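Local coordinates for protein siroheme decarboxylase (Hydrogenobacter thermophilus, PDB 4CH7) that catalyses the decarboxylation of siroheme to 12,18-didecarboxysiroheme, a step in the biosynthesis of heme d1, at residues R51-G63 with R174-V186. Numbering follows the deposited sequence.
Sequences RHIAPIYDSRLLG and RIVSITQGSFPLV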
loop_
_atom_site.group_PDB
_atom_site.type_symbol
_atom_site.label_atom_id
_atom_site.label_comp_id
_atom_site.label_asym_id
_atom_site.label_seq_id
_atom_site.Cartn_x
_atom_site.Cartn_y
_atom_site.Cartn_z
ATOM N N ARG A 51 -7.661 9.809 9.637
ATOM C CA ARG A 51 -7.691 10.909 8.679
ATOM C C ARG A 51 -8.644 10.612 7.544
ATOM O O ARG A 51 -8.953 11.479 6.724
ATOM C CB ARG A 51 -6.293 11.189 8.128
ATOM C CG ARG A 51 -5.435 12.077 9.011
ATOM C CD ARG A 51 -4.078 11.445 9.266
ATOM N NE ARG A 51 -4.136 10.425 10.308
ATOM C CZ ARG A 51 -3.481 9.270 10.258
ATOM N NH1 ARG A 51 -2.721 8.985 9.211
ATOM N NH2 ARG A 51 -3.589 8.398 11.252
ATOM N N HIS A 52 -9.117 9.375 7.510
ATOM C CA HIS A 52 -9.923 8.920 6.398
ATOM C C HIS A 52 -10.783 7.741 6.810
ATOM O O HIS A 52 -10.658 7.218 7.921
ATOM C CB HIS A 52 -9.007 8.521 5.241
ATOM C CG HIS A 52 -9.546 8.875 3.891
ATOM N ND1 HIS A 52 -9.858 7.923 2.946
ATOM C CD2 HIS A 52 -9.822 10.072 3.329
ATOM C CE1 HIS A 52 -10.304 8.519 1.857
ATOM N NE2 HIS A 52 -10.293 9.827 2.062
ATOM N N ILE A 53 -11.660 7.342 5.900
ATOM C CA ILE A 53 -12.506 6.176 6.068
ATOM C C ILE A 53 -12.900 5.735 4.665
ATOM O O ILE A 53 -13.467 6.513 3.899
ATOM C CB ILE A 53 -13.733 6.494 6.948
ATOM C CG1 ILE A 53 -14.733 5.340 6.937
ATOM C CG2 ILE A 53 -14.391 7.805 6.526
ATOM C CD1 ILE A 53 -15.625 5.343 8.156
ATOM N N ALA A 54 -12.563 4.498 4.316
ATOM C CA ALA A 54 -12.628 4.079 2.923
ATOM C C ALA A 54 -12.620 2.570 2.785
ATOM O O ALA A 54 -12.228 1.858 3.709
ATOM C CB ALA A 54 -11.457 4.675 2.146
ATOM N N PRO A 55 -13.072 2.077 1.622
ATOM C CA PRO A 55 -12.892 0.662 1.297
ATOM C C PRO A 55 -11.414 0.350 1.129
ATOM O O PRO A 55 -10.662 1.212 0.672
ATOM C CB PRO A 55 -13.591 0.529 -0.057
ATOM C CG PRO A 55 -14.596 1.640 -0.085
ATOM C CD PRO A 55 -13.931 2.771 0.644
ATOM N N ILE A 56 -11.002 -0.857 1.502
ATOM C CA ILE A 56 -9.644 -1.308 1.226
ATOM C C ILE A 56 -9.713 -2.459 0.228
ATOM O O ILE A 56 -10.284 -3.511 0.519
ATOM C CB ILE A 56 -8.879 -1.731 2.509
ATOM C CG1 ILE A 56 -8.388 -0.504 3.282
ATOM C CG2 ILE A 56 -7.677 -2.589 2.160
ATOM C CD1 ILE A 56 -9.457 0.215 4.071
ATOM N N TYR A 57 -9.148 -2.245 -0.956
ATOM C CA TYR A 57 -9.165 -3.257 -2.006
ATOM C C TYR A 57 -7.832 -3.993 -2.068
ATOM O O TYR A 57 -6.782 -3.397 -1.822
ATOM C CB TYR A 57 -9.476 -2.616 -3.362
ATOM C CG TYR A 57 -10.909 -2.154 -3.511
ATOM C CD1 TYR A 57 -11.907 -3.045 -3.870
ATOM C CD2 TYR A 57 -11.262 -0.827 -3.298
ATOM C CE1 TYR A 57 -13.217 -2.636 -4.008
ATOM C CE2 TYR A 57 -12.574 -0.407 -3.434
ATOM C CZ TYR A 57 -13.545 -1.317 -3.791
ATOM O OH TYR A 57 -14.852 -0.911 -3.930
ATOM N N ASP A 58 -7.873 -5.284 -2.385
ATOM C CA ASP A 58 -6.646 -6.058 -2.535
ATOM C C ASP A 58 -6.026 -5.781 -3.901
ATOM O O ASP A 58 -6.644 -6.044 -4.932
ATOM C CB ASP A 58 -6.921 -7.551 -2.358
ATOM C CG ASP A 58 -5.661 -8.388 -2.429
ATOM O OD1 ASP A 58 -5.192 -8.660 -3.551
ATOM O OD2 ASP A 58 -5.147 -8.780 -1.363
ATOM N N SER A 59 -4.807 -5.249 -3.893
ATOM C CA SER A 59 -4.118 -4.826 -5.113
ATOM C C SER A 59 -4.084 -5.889 -6.213
ATOM O O SER A 59 -4.512 -5.634 -7.339
ATOM C CB SER A 59 -2.696 -4.367 -4.780
ATOM O OG SER A 59 -1.988 -3.986 -5.943
ATOM N N ARG A 60 -3.581 -7.077 -5.889
ATOM C CA ARG A 60 -3.437 -8.131 -6.891
ATOM C C ARG A 60 -4.769 -8.755 -7.315
ATOM O O ARG A 60 -4.913 -9.207 -8.452
ATOM C CB ARG A 60 -2.444 -9.208 -6.432
ATOM C CG ARG A 60 -2.719 -9.803 -5.058
ATOM C CD ARG A 60 -1.850 -11.030 -4.812
ATOM N NE ARG A 60 -2.132 -12.091 -5.772
ATOM C CZ ARG A 60 -3.045 -13.039 -5.589
ATOM N NH1 ARG A 60 -3.766 -13.064 -4.475
ATOM N NH2 ARG A 60 -3.238 -13.964 -6.518
ATOM N N LEU A 61 -5.738 -8.778 -6.405
ATOM C CA LEU A 61 -7.061 -9.317 -6.719
ATOM C C LEU A 61 -7.835 -8.373 -7.641
ATOM O O LEU A 61 -8.792 -8.781 -8.303
ATOM C CB LEU A 61 -7.841 -9.630 -5.439
ATOM C CG LEU A 61 -7.278 -10.831 -4.677
ATOM C CD1 LEU A 61 -7.965 -11.052 -3.342
ATOM C CD2 LEU A 61 -7.374 -12.076 -5.538
ATOM N N LEU A 62 -7.403 -7.115 -7.685
ATOM C CA LEU A 62 -7.914 -6.161 -8.662
ATOM C C LEU A 62 -7.306 -6.458 -10.027
ATOM O O LEU A 62 -7.847 -6.063 -11.062
ATOM C CB LEU A 62 -7.582 -4.724 -8.251
ATOM C CG LEU A 62 -8.284 -4.152 -7.019
ATOM C CD1 LEU A 62 -7.768 -2.761 -6.679
ATOM C CD2 LEU A 62 -9.782 -4.121 -7.233
ATOM N N GLY A 63 -6.177 -7.160 -10.024
ATOM C CA GLY A 63 -5.465 -7.453 -11.253
ATOM C C GLY A 63 -4.229 -6.594 -11.391
ATOM O O GLY A 63 -3.561 -6.609 -12.427
ATOM N N ARG A 174 -15.401 0.117 -12.654
ATOM C CA ARG A 174 -16.110 1.364 -12.368
ATOM C C ARG A 174 -16.523 1.429 -10.899
ATOM O O ARG A 174 -16.409 2.475 -10.260
ATOM C CB ARG A 174 -17.353 1.497 -13.251
ATOM C CG ARG A 174 -17.071 1.677 -14.734
ATOM C CD ARG A 174 -18.330 2.109 -15.478
ATOM N NE ARG A 174 -19.453 1.202 -15.250
ATOM C CZ ARG A 174 -19.744 0.162 -16.027
ATOM N NH1 ARG A 174 -18.997 -0.108 -17.087
ATOM N NH2 ARG A 174 -20.785 -0.609 -15.746
ATOM N N ILE A 175 -17.010 0.305 -10.379
ATOM C CA ILE A 175 -17.381 0.189 -8.969
ATOM C C ILE A 175 -16.199 0.544 -8.069
ATOM O O ILE A 175 -16.308 1.416 -7.208
ATOM C CB ILE A 175 -17.884 -1.231 -8.630
ATOM C CG1 ILE A 175 -19.273 -1.469 -9.224
ATOM C CG2 ILE A 175 -17.925 -1.442 -7.126
ATOM C CD1 ILE A 175 -19.820 -2.862 -8.963
ATOM N N VAL A 176 -15.073 -0.137 -8.276
ATOM C CA VAL A 176 -13.839 0.160 -7.552
ATOM C C VAL A 176 -13.419 1.615 -7.760
ATOM O O VAL A 176 -13.037 2.299 -6.810
ATOM C CB VAL A 176 -12.695 -0.778 -7.983
ATOM C CG1 VAL A 176 -11.377 -0.331 -7.377
ATOM C CG2 VAL A 176 -13.001 -2.209 -7.577
ATOM N N SER A 177 -13.514 2.078 -9.004
ATOM C CA SER A 177 -13.118 3.436 -9.373
ATOM C C SER A 177 -13.796 4.524 -8.537
ATOM O O SER A 177 -13.131 5.425 -8.022
ATOM C CB SER A 177 -13.391 3.677 -10.858
ATOM O OG SER A 177 -13.190 5.036 -11.197
ATOM N N ILE A 178 -15.115 4.426 -8.392
ATOM C CA ILE A 178 -15.887 5.470 -7.724
ATOM C C ILE A 178 -16.061 5.261 -6.216
ATOM O O ILE A 178 -16.427 6.194 -5.500
ATOM C CB ILE A 178 -17.284 5.649 -8.358
ATOM C CG1 ILE A 178 -18.240 4.549 -7.892
ATOM C CG2 ILE A 178 -17.192 5.683 -9.880
ATOM C CD1 ILE A 178 -19.693 4.961 -7.936
ATOM N N THR A 179 -15.806 4.045 -5.735
ATOM C CA THR A 179 -15.981 3.730 -4.315
ATOM C C THR A 179 -14.689 3.829 -3.499
ATOM O O THR A 179 -14.736 3.938 -2.276
ATOM C CB THR A 179 -16.585 2.321 -4.104
ATOM O OG1 THR A 179 -15.755 1.332 -4.729
ATOM C CG2 THR A 179 -17.992 2.246 -4.670
ATOM N N GLN A 180 -13.547 3.799 -4.179
ATOM C CA GLN A 180 -12.241 3.732 -3.516
ATOM C C GLN A 180 -11.909 4.929 -2.619
ATOM O O GLN A 180 -11.075 4.815 -1.719
ATOM C CB GLN A 180 -11.123 3.528 -4.547
ATOM C CG GLN A 180 -11.020 4.637 -5.595
ATOM C CD GLN A 180 -9.944 4.369 -6.633
ATOM O OE1 GLN A 180 -8.878 3.842 -6.317
ATOM N NE2 GLN A 180 -10.219 4.736 -7.880
ATOM N N GLY A 181 -12.561 6.064 -2.855
ATOM C CA GLY A 181 -12.259 7.282 -2.118
ATOM C C GLY A 181 -12.880 7.358 -0.737
ATOM O O GLY A 181 -13.203 6.333 -0.139
ATOM N N SER A 182 -13.040 8.579 -0.230
ATOM C CA SER A 182 -13.622 8.802 1.091
ATOM C C SER A 182 -15.044 8.265 1.192
ATOM O O SER A 182 -15.905 8.619 0.388
ATOM C CB SER A 182 -13.622 10.295 1.431
ATOM O OG SER A 182 -12.316 10.777 1.680
ATOM N N PHE A 183 -15.283 7.414 2.186
ATOM C CA PHE A 183 -16.617 6.889 2.439
ATOM C C PHE A 183 -17.487 8.005 2.995
ATOM O O PHE A 183 -17.153 8.597 4.024
ATOM C CB PHE A 183 -16.549 5.729 3.430
ATOM C CG PHE A 183 -17.790 4.882 3.468
ATOM C CD1 PHE A 183 -18.193 4.164 2.345
ATOM C CD2 PHE A 183 -18.539 4.777 4.632
ATOM C CE1 PHE A 183 -19.331 3.375 2.377
ATOM C CE2 PHE A 183 -19.676 3.990 4.676
ATOM C CZ PHE A 183 -20.072 3.284 3.544
ATOM N N PRO A 184 -18.600 8.304 2.306
ATOM C CA PRO A 184 -19.492 9.392 2.717
ATOM C C PRO A 184 -19.989 9.203 4.146
ATOM O O PRO A 184 -20.440 8.112 4.497
ATOM C CB PRO A 184 -20.667 9.267 1.742
ATOM C CG PRO A 184 -20.104 8.566 0.539
ATOM C CD PRO A 184 -19.086 7.611 1.096
ATOM N N LEU A 185 -19.901 10.251 4.959
ATOM C CA LEU A 185 -20.405 10.184 6.322
ATOM C C LEU A 185 -21.864 10.622 6.349
ATOM O O LEU A 185 -22.198 11.689 6.866
ATOM C CB LEU A 185 -19.548 11.030 7.265
ATOM C CG LEU A 185 -18.086 10.591 7.364
ATOM C CD1 LEU A 185 -17.358 11.304 8.492
ATOM C CD2 LEU A 185 -17.996 9.088 7.534
ATOM N N VAL A 186 -22.722 9.784 5.775
ATOM C CA VAL A 186 -24.148 10.070 5.671
ATOM C C VAL A 186 -24.967 8.837 6.038
ATOM O O VAL A 186 -24.418 7.754 6.240
ATOM C CB VAL A 186 -24.525 10.533 4.249
ATOM C CG1 VAL A 186 -23.950 11.907 3.961
ATOM C CG2 VAL A 186 -24.042 9.528 3.216
#
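Two hydroxyls and a helix carbonyl form a short relay where Y57 meets T179 of helix 170-179. The phenol OH of Y57 donates to T179 OG1 at 2.5 Å, and T179 OG1 in turn donates to I175 O, one turn back, from above that carbonyl's plane. I175 O also accepts from T179 N, so two donors grip it. Threonine suits the place because OG1 sits between its backbone N and carbonyl carbon (chi1 57°), a setting that turns the hydroxyl back over the helix and still lets OG1 accept from the phenol at the tyrosine ring's edge. V176 covers one face of that ring: the branched valine sets both methyls against it, CG2 in a CH-pi contact 4.0 Å from the Y57 centroid, and the longer leucine L62 reaches CD2 to CG2 at 3.8 Å, tip to tip. Here strand 53-57 pairs antiparallel with strand 217-222 and packs against helix 170-179, consistent with the two HTH regions sharing a small two-stranded sheet. P55, a compact ring with no N-H to bury, sets CG and CD against T179 O, both 3.2 Å away. Two residues before P55, I53 O accepts from F183 N (2.7 Å, nearly straight at 170°). Beside that bond the branched I53 splits its contacts, CG1 against F183 CB and CG2 against L185 CD2, each at 4.0 Å, while the F183 ring turns edge-to-face with F190.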